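Histidinol-phosphate aminotransferase (Clostridium acetobutylicum, PDB 3FTB) probably catalyses amino-group transfer with pyridoxal 5'-phosphate as cofactor, as a member of the class I and II aminotransferases. Local coordinates at residues L38-S43 with F217-I222; E136-K141 with I167-L172; G80-N85 with E233-I238. All blocks are in the same frame, centred on the assembly; numbering follows the deposited sequence.

The three contacts tie together distant parts of one aminotransferase chain. Interactions 1 and 3 alternate along the sequence, with 80-85 falling between the two segments of interaction 1 and 217-222 between those of interaction 3. Their centres are 24 Å apart and their nearest atoms about 5 Å, without touching. Interaction 2 lies within the sequence spanned by each of the others and sits at the far side of the chain's centre from interaction 1, the two centres being 37 Å apart. Its centre is 25 Å from that of interaction 3. In relatives, the lysine that carries the cofactor closely precedes the 217-222 loop, so interaction 1 probably lies near the active site.

Interaction 1. Residues L38-S43 with F217-I222; sequences LGIPKS and FAMPGI
Two irregular backbones pass closest at Ile40 and Ala218, whose CA atoms are 5.4 Å apart. Both chains turn at residues of positive phi: Gly39 at phi 68° in 38-43, and Ala218 at phi 64° in 217-222, an unusual left-handed conformation for a residue with a side chain. Ala218 directs its CB at the opposing backbone, where it lies 3.3 Å from Gly39 O. No hydrogen bond crosses the contact. Pro41 makes the other close approach, setting its CD 3.2 Å from Phe217 O, so that carbon meets carbonyl oxygen. The same proline ring comes to the edge of the Phe217 ring, near its plane, with CG 4.2 Å from Phe217 CD2, and the two side chains cross at about a right angle. Met219 completes the apolar part of the contact. With CG anti to the carbonyl carbon and chi2 extended (-178°), its chain carries SD to face both Ile40 CG2, at 4.0 Å, and Pro41 CD, at 4.1 Å. The proline is met tip to tip, whereas Ile40 crosses the methionine at about a right angle and touches it with CG2, the branch anti to its backbone N. As in fold type I aminotransferases, the loop 217-222 probably lies just after the lysine that holds the cofactor, and the contact packs it against the chain leading into helix 42-45. Tyr264 of helix 262-285 hydrogen-bonds Gly39 O and touches Ala218, while Phe44 and Ala254 of helices 42-45 and 249-257 cover Met219, and Leu55 of the second subunit packs on Ile40.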
loop_
_atom_site.group_PDB
_atom_site.type_symbol
_atom_site.label_atom_id
_atom_site.label_comp_id
_atom_site.label_asym_id
_atom_site.label_seq_id
_atom_site.Cartn_x
_atom_site.Cartn_y
_atom_site.Cartn_z
ATOM N N LEU A 38 -21.204 0.765 14.103
ATOM C CA LEU A 38 -22.179 1.553 13.357
ATOM C C LEU A 38 -21.915 1.538 11.853
ATOM O O LEU A 38 -22.500 2.324 11.104
ATOM C CB LEU A 38 -22.223 2.980 13.896
ATOM C CG LEU A 38 -22.879 2.983 15.276
ATOM C CD1 LEU A 38 -22.282 4.037 16.200
ATOM C CD2 LEU A 38 -24.384 3.152 15.132
ATOM N N GLY A 39 -21.032 0.634 11.429
ATOM C CA GLY A 39 -20.785 0.363 10.024
ATOM C C GLY A 39 -20.120 1.452 9.204
ATOM O O GLY A 39 -19.719 2.493 9.723
ATOM N N ILE A 40 -20.020 1.187 7.902
ATOM C CA ILE A 40 -19.398 2.075 6.923
ATOM C C ILE A 40 -20.185 3.374 6.772
ATOM O O ILE A 40 -21.408 3.341 6.653
ATOM C CB ILE A 40 -19.318 1.361 5.551
ATOM C CG1 ILE A 40 -18.551 0.036 5.688
ATOM C CG2 ILE A 40 -18.705 2.269 4.489
ATOM C CD1 ILE A 40 -18.802 -0.957 4.555
ATOM N N PRO A 41 -19.486 4.522 6.783
ATOM C CA PRO A 41 -20.149 5.822 6.611
ATOM C C PRO A 41 -21.045 5.850 5.377
ATOM O O PRO A 41 -20.671 5.386 4.290
ATOM C CB PRO A 41 -18.981 6.795 6.437
ATOM C CG PRO A 41 -17.875 6.164 7.184
ATOM C CD PRO A 41 -18.037 4.674 6.997
ATOM N N LYS A 42 -22.239 6.396 5.552
ATOM C CA LYS A 42 -23.203 6.416 4.475
ATOM C C LYS A 42 -22.665 7.249 3.322
ATOM O O LYS A 42 -23.138 7.136 2.194
ATOM C CB LYS A 42 -24.545 6.940 4.983
ATOM C CG LYS A 42 -25.196 6.009 6.000
ATOM C CD LYS A 42 -26.647 6.383 6.294
ATOM C CE LYS A 42 -27.288 5.432 7.308
ATOM N NZ LYS A 42 -26.746 5.628 8.680
ATOM N N SER A 43 -21.655 8.066 3.606
ATOM C CA SER A 43 -21.087 8.962 2.604
ATOM C C SER A 43 -20.080 8.263 1.685
ATOM O O SER A 43 -19.614 8.838 0.699
ATOM C CB SER A 43 -20.436 10.171 3.276
ATOM O OG SER A 43 -19.345 9.787 4.097
ATOM N N PHE A 217 -13.803 4.870 11.640
ATOM C CA PHE A 217 -14.606 5.030 10.427
ATOM C C PHE A 217 -14.990 3.693 9.813
ATOM O O PHE A 217 -15.540 3.647 8.705
ATOM C CB PHE A 217 -13.888 5.920 9.392
ATOM C CG PHE A 217 -13.907 7.386 9.742
ATOM C CD1 PHE A 217 -12.828 7.973 10.384
ATOM C CD2 PHE A 217 -15.015 8.166 9.454
ATOM C CE1 PHE A 217 -12.843 9.314 10.726
ATOM C CE2 PHE A 217 -15.044 9.506 9.794
ATOM C CZ PHE A 217 -13.948 10.084 10.437
ATOM N N ALA A 218 -14.691 2.621 10.546
ATOM C CA ALA A 218 -15.168 1.267 10.246
ATOM C C ALA A 218 -14.663 0.676 8.929
ATOM O O ALA A 218 -15.224 -0.323 8.439
ATOM C CB ALA A 218 -16.704 1.207 10.298
ATOM N N MET A 219 -13.605 1.267 8.371
ATOM C CA MET A 219 -13.124 0.870 7.045
ATOM C C MET A 219 -11.683 0.319 7.039
ATOM O O MET A 219 -10.788 0.956 6.484
ATOM C CB MET A 219 -13.265 2.044 6.046
ATOM C CG MET A 219 -14.725 2.428 5.687
ATOM S SD MET A 219 -14.983 3.771 4.462
ATOM C CE MET A 219 -14.194 5.132 5.316
ATOM N N PRO A 220 -11.452 -0.865 7.654
ATOM C CA PRO A 220 -10.094 -1.436 7.600
ATOM C C PRO A 220 -9.642 -1.960 6.223
ATOM O O PRO A 220 -8.446 -1.914 5.925
ATOM C CB PRO A 220 -10.155 -2.587 8.621
ATOM C CG PRO A 220 -11.617 -2.873 8.790
ATOM C CD PRO A 220 -12.265 -1.530 8.689
ATOM N N GLY A 221 -10.571 -2.441 5.399
ATOM C CA GLY A 221 -10.213 -3.017 4.111
ATOM C C GLY A 221 -9.757 -2.002 3.073
ATOM O O GLY A 221 -9.319 -2.360 1.969
ATOM N N ILE A 222 -9.854 -0.727 3.430
ATOM C CA ILE A 222 -9.510 0.347 2.507
ATOM C C ILE A 222 -8.025 0.701 2.649
ATOM O O ILE A 222 -7.388 1.180 1.703
ATOM C CB ILE A 222 -10.420 1.581 2.738
ATOM C CG1 ILE A 222 -10.952 2.117 1.409
ATOM C CG2 ILE A 222 -9.719 2.653 3.584
ATOM C CD1 ILE A 222 -12.147 3.014 1.574
#

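Interaction 2. Residues E136-K141 with I167-L172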
loop_
_atom_site.group_PDB
_atom_site.type_symbol
_atom_site.label_atom_id
_atom_site.label_comp_id
_atom_site.label_asym_id
_atom_site.label_seq_id
_atom_site.Cartn_x
_atom_site.Cartn_y
_atom_site.Cartn_z
ATOM N N GLU A 136 7.040 10.870 35.218
ATOM C CA GLU A 136 8.336 11.178 35.800
ATOM C C GLU A 136 9.414 10.220 35.309
ATOM O O GLU A 136 10.600 10.559 35.306
ATOM C CB GLU A 136 8.251 11.134 37.325
ATOM C CG GLU A 136 9.078 12.204 37.993
ATOM C CD GLU A 136 8.572 13.589 37.675
ATOM O OE1 GLU A 136 7.354 13.828 37.831
ATOM O OE2 GLU A 136 9.389 14.435 37.262
ATOM N N ASP A 137 9.001 9.018 34.909
ATOM C CA ASP A 137 9.924 8.034 34.343
ATOM C C ASP A 137 10.244 8.357 32.889
ATOM O O ASP A 137 11.398 8.280 32.466
ATOM C CB ASP A 137 9.350 6.621 34.440
ATOM C CG ASP A 137 10.362 5.555 34.059
ATOM O OD1 ASP A 137 11.480 5.573 34.615
ATOM O OD2 ASP A 137 10.045 4.701 33.205
ATOM N N ILE A 138 9.218 8.710 32.119
ATOM C CA ILE A 138 9.440 9.160 30.753
ATOM C C ILE A 138 10.463 10.295 30.763
ATOM O O ILE A 138 11.417 10.289 29.981
ATOM C CB ILE A 138 8.134 9.624 30.075
ATOM C CG1 ILE A 138 7.164 8.451 29.926
ATOM C CG2 ILE A 138 8.428 10.261 28.711
ATOM C CD1 ILE A 138 5.817 8.844 29.363
ATOM N N ILE A 139 10.263 11.255 31.665
ATOM C CA ILE A 139 11.212 12.344 31.867
ATOM C C ILE A 139 12.620 11.810 32.123
ATOM O O ILE A 139 13.568 12.179 31.430
ATOM C CB ILE A 139 10.829 13.216 33.076
ATOM C CG1 ILE A 139 9.392 13.737 32.959
ATOM C CG2 ILE A 139 11.814 14.360 33.225
ATOM C CD1 ILE A 139 9.267 15.070 32.275
ATOM N N SER A 140 12.745 10.939 33.120
ATOM C CA SER A 140 14.051 10.466 33.572
ATOM C C SER A 140 14.754 9.568 32.562
ATOM O O SER A 140 15.857 9.092 32.818
ATOM C CB SER A 140 13.914 9.737 34.905
ATOM O OG SER A 140 13.129 8.569 34.761
ATOM N N LYS A 141 14.114 9.335 31.421
ATOM C CA LYS A 141 14.659 8.451 30.389
ATOM C C LYS A 141 14.861 9.164 29.052
ATOM O O LYS A 141 15.427 8.599 28.116
ATOM C CB LYS A 141 13.721 7.262 30.152
ATOM C CG LYS A 141 13.751 6.186 31.213
ATOM C CD LYS A 141 12.649 5.180 30.969
ATOM C CE LYS A 141 12.850 3.986 31.865
ATOM N NZ LYS A 141 13.521 4.448 33.103
ATOM N N ILE A 167 2.981 17.940 29.274
ATOM C CA ILE A 167 3.547 19.169 28.725
ATOM C C ILE A 167 5.001 19.330 29.151
ATOM O O ILE A 167 5.815 19.898 28.421
ATOM C CB ILE A 167 2.732 20.432 29.106
ATOM C CG1 ILE A 167 1.278 20.305 28.624
ATOM C CG2 ILE A 167 3.378 21.694 28.519
ATOM C CD1 ILE A 167 1.118 19.778 27.190
ATOM N N HIS A 168 5.330 18.818 30.329
ATOM C CA HIS A 168 6.718 18.812 30.777
ATOM C C HIS A 168 7.559 17.903 29.898
ATOM O O HIS A 168 8.720 18.195 29.626
ATOM C CB HIS A 168 6.800 18.404 32.241
ATOM C CG HIS A 168 5.894 19.205 33.120
ATOM N ND1 HIS A 168 6.247 20.435 33.626
ATOM C CD2 HIS A 168 4.629 18.970 33.548
ATOM C CE1 HIS A 168 5.249 20.916 34.347
ATOM N NE2 HIS A 168 4.255 20.046 34.314
ATOM N N VAL A 169 6.962 16.808 29.436
ATOM C CA VAL A 169 7.640 15.947 28.471
ATOM C C VAL A 169 7.777 16.675 27.129
ATOM O O VAL A 169 8.847 16.691 26.524
ATOM C CB VAL A 169 6.908 14.583 28.274
ATOM C CG1 VAL A 169 7.749 13.627 27.434
ATOM C CG2 VAL A 169 6.605 13.952 29.589
ATOM N N LEU A 170 6.691 17.292 26.672
ATOM C CA LEU A 170 6.697 17.988 25.401
ATOM C C LEU A 170 7.739 19.101 25.394
ATOM O O LEU A 170 8.526 19.220 24.454
ATOM C CB LEU A 170 5.313 18.550 25.083
ATOM C CG LEU A 170 4.263 17.528 24.652
ATOM C CD1 LEU A 170 3.157 18.222 23.881
ATOM C CD2 LEU A 170 4.879 16.417 23.810
ATOM N N LYS A 171 7.745 19.911 26.450
ATOM C CA LYS A 171 8.702 21.013 26.566
ATOM C C LYS A 171 10.154 20.560 26.608
ATOM O O LYS A 171 11.020 21.284 26.157
ATOM C CB LYS A 171 8.400 21.879 27.791
ATOM C CG LYS A 171 7.363 22.966 27.557
ATOM C CD LYS A 171 6.933 23.621 28.872
ATOM C CE LYS A 171 6.096 24.867 28.620
ATOM N NZ LYS A 171 5.481 24.848 27.259
ATOM N N LEU A 172 10.425 19.377 27.166
ATOM C CA LEU A 172 11.782 18.814 27.167
ATOM C C LEU A 172 12.156 18.211 25.814
ATOM O O LEU A 172 13.274 18.407 25.327
ATOM C CB LEU A 172 11.945 17.741 28.245
ATOM C CG LEU A 172 12.117 18.130 29.714
ATOM C CD1 LEU A 172 12.316 16.874 30.544
ATOM C CD2 LEU A 172 13.284 19.088 29.906
#
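Helices 135-141 and 163-176 are the connecting helices of two successive beta-alpha-beta crossovers, one leading from strand 121-126 to strand 147-151 and the next from there to strand 179-183. They lie side by side, and the axes of the short segments run nearly parallel (14°) at 9.8 Å. Packing between them is wholly apolar. Ile139 makes the largest share. With CG1 beside its backbone N and chi2 at -91°, away from a staggered value, its CD1 reaches 3.9 Å from Val169 CG2, and it also meets the CB of His168 on the solvent-exposed side. Its other branch, CG2, is 3.7 Å from Leu172 CD1, the two side chains crossing at about a right angle. Deeper in, Ile138 CG2 meets Val169 CG1, also at 3.7 Å; each of these methyls is anti to its own backbone N. The charged residues take no part across the contact: Lys141 NZ bridges to Asp137 OD1 at 2.8 Å within its own segment, using the oxygen's syn lone pair. Beneath the helix pair, Ile138 continues onto Leu102 and Ile104 of strand 100-105, and Asp137 hydrogen-bonds Ser125 of strand 121-126.

Interaction 3. Residues G80-N85 with E233-I238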
loop_
_atom_site.group_PDB
_atom_site.type_symbol
_atom_site.label_atom_id
_atom_site.label_comp_id
_atom_site.label_asym_id
_atom_site.label_seq_id
_atom_site.Cartn_x
_atom_site.Cartn_y
_atom_site.Cartn_z
ATOM N N GLY A 80 3.348 18.963 7.836
ATOM C CA GLY A 80 3.725 17.759 7.124
ATOM C C GLY A 80 2.569 16.768 7.195
ATOM O O GLY A 80 1.921 16.613 8.243
ATOM N N ILE A 81 2.300 16.110 6.071
ATOM C CA ILE A 81 1.290 15.066 6.008
ATOM C C ILE A 81 1.887 13.868 5.279
ATOM O O ILE A 81 2.441 14.003 4.192
ATOM C CB ILE A 81 0.021 15.548 5.285
ATOM C CG1 ILE A 81 -0.571 16.769 5.992
ATOM C CG2 ILE A 81 -1.009 14.421 5.209
ATOM C CD1 ILE A 81 -1.623 17.483 5.175
ATOM N N VAL A 82 1.800 12.695 5.894
ATOM C CA VAL A 82 2.304 11.487 5.268
ATOM C C VAL A 82 1.159 10.509 5.118
ATOM O O VAL A 82 0.418 10.276 6.064
ATOM C CB VAL A 82 3.495 10.862 6.045
ATOM C CG1 VAL A 82 4.757 11.711 5.859
ATOM C CG2 VAL A 82 3.173 10.710 7.514
ATOM N N LEU A 83 0.998 9.970 3.911
ATOM C CA LEU A 83 -0.099 9.057 3.599
ATOM C C LEU A 83 0.383 7.618 3.708
ATOM O O LEU A 83 1.501 7.293 3.320
ATOM C CB LEU A 83 -0.662 9.338 2.199
ATOM C CG LEU A 83 -1.025 10.813 2.020
ATOM C CD1 LEU A 83 -1.441 11.115 0.590
ATOM C CD2 LEU A 83 -2.103 11.236 3.006
ATOM N N GLY A 84 -0.458 6.757 4.259
ATOM C CA GLY A 84 -0.064 5.378 4.433
ATOM C C GLY A 84 -1.135 4.394 4.031
ATOM O O GLY A 84 -2.331 4.632 4.226
ATOM N N ASN A 85 -0.688 3.290 3.445
ATOM C CA ASN A 85 -1.523 2.127 3.224
ATOM C C ASN A 85 -1.837 1.541 4.604
ATOM O O ASN A 85 -1.250 0.538 5.014
ATOM C CB ASN A 85 -0.765 1.126 2.347
ATOM C CG ASN A 85 -1.672 0.099 1.693
ATOM O OD1 ASN A 85 -2.758 0.418 1.200
ATOM N ND2 ASN A 85 -1.211 -1.145 1.664
ATOM N N GLU A 233 10.559 18.461 7.756
ATOM C CA GLU A 233 11.705 17.652 7.338
ATOM C C GLU A 233 11.525 16.153 7.639
ATOM O O GLU A 233 12.014 15.294 6.898
ATOM C CB GLU A 233 13.020 18.203 7.915
ATOM C CG GLU A 233 14.283 17.488 7.389
ATOM C CD GLU A 233 14.279 17.239 5.863
ATOM O OE1 GLU A 233 14.647 16.122 5.418
ATOM O OE2 GLU A 233 13.914 18.162 5.102
ATOM N N ILE A 234 10.802 15.842 8.707
ATOM C CA ILE A 234 10.572 14.451 9.079
ATOM C C ILE A 234 9.528 13.800 8.180
ATOM O O ILE A 234 9.520 12.579 8.012
ATOM C CB ILE A 234 10.184 14.322 10.565
ATOM C CG1 ILE A 234 11.449 14.294 11.414
ATOM C CG2 ILE A 234 9.374 13.067 10.821
ATOM C CD1 ILE A 234 11.207 13.864 12.832
ATOM N N ALA A 235 8.658 14.617 7.593
ATOM C CA ALA A 235 7.708 14.128 6.597
ATOM C C ALA A 235 8.429 13.883 5.271
ATOM O O ALA A 235 8.168 12.901 4.572
ATOM C CB ALA A 235 6.566 15.127 6.418
ATOM N N ALA A 236 9.340 14.787 4.931
ATOM C CA ALA A 236 10.145 14.610 3.740
ATOM C C ALA A 236 10.944 13.318 3.836
ATOM O O ALA A 236 11.112 12.611 2.851
ATOM C CB ALA A 236 11.073 15.803 3.537
ATOM N N LYS A 237 11.426 13.007 5.031
ATOM C CA LYS A 237 12.220 11.800 5.237
ATOM C C LYS A 237 11.389 10.507 5.128
ATOM O O LYS A 237 11.872 9.468 4.658
ATOM C CB LYS A 237 12.920 11.865 6.597
ATOM C CG LYS A 237 13.938 12.983 6.742
ATOM C CD LYS A 237 14.420 13.074 8.188
ATOM C CE LYS A 237 15.514 14.112 8.368
ATOM N NZ LYS A 237 15.977 14.170 9.774
ATOM N N ILE A 238 10.139 10.575 5.577
ATOM C CA ILE A 238 9.242 9.437 5.504
ATOM C C ILE A 238 8.754 9.227 4.079
ATOM O O ILE A 238 8.590 8.087 3.637
ATOM C CB ILE A 238 8.050 9.593 6.461
ATOM C CG1 ILE A 238 8.539 9.535 7.909
ATOM C CG2 ILE A 238 7.046 8.500 6.197
ATOM C CD1 ILE A 238 7.541 10.035 8.906
#
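A chi1 of -73° turns CG1 of Val82 anti to its own carbonyl carbon and leaves CG2 in the crowded position between the backbone N and that carbon. CG1 is thereby the branch that faces the helix. Ile238 answers with chi1 at -67°, which sets its CG2 anti to the backbone N, and this methyl stands 4.0 Å from Val82 CG1. Both side chains leave their backbones toward the opposing segment, as does Ala235 one turn earlier on the helix. Val82 CG1 consequently rests in the space between Ala235 and Ile238, 3.9 Å from Ala235 CB and 3.8 Å from Ala235 O. A second point of closeness lies at the start of the strand, where Ala235 CB comes to 3.9 Å from the CA of Gly80. Glycine presents only its backbone there, and the small alanine sits directly against it.

The two elements run almost in the same direction, with an angle of 21° and an axis distance of 7.5 Å, a close spacing for a helix on a sheet that the small residues make possible. Strand 80-84 is an edge strand of the seven-stranded sheet within this chain, the central sheet of the large domain of fold type I aminotransferases, and is bonded to strand 225-229 through Gly80 with Thr229 and Val82 with Gly227. Helix 232-239 follows that neighbouring strand and folds back over the sheet. Phe208 of strand 207-212 touches both Val82 and Ile238, extending the apolar layer across the sheet.

No hydrogen bond or salt bridge links the two segments. Association here rests on close van der Waals fit between buried, mostly small apolar groups, so across these two segments the fit is one of shape rather than polar pairing.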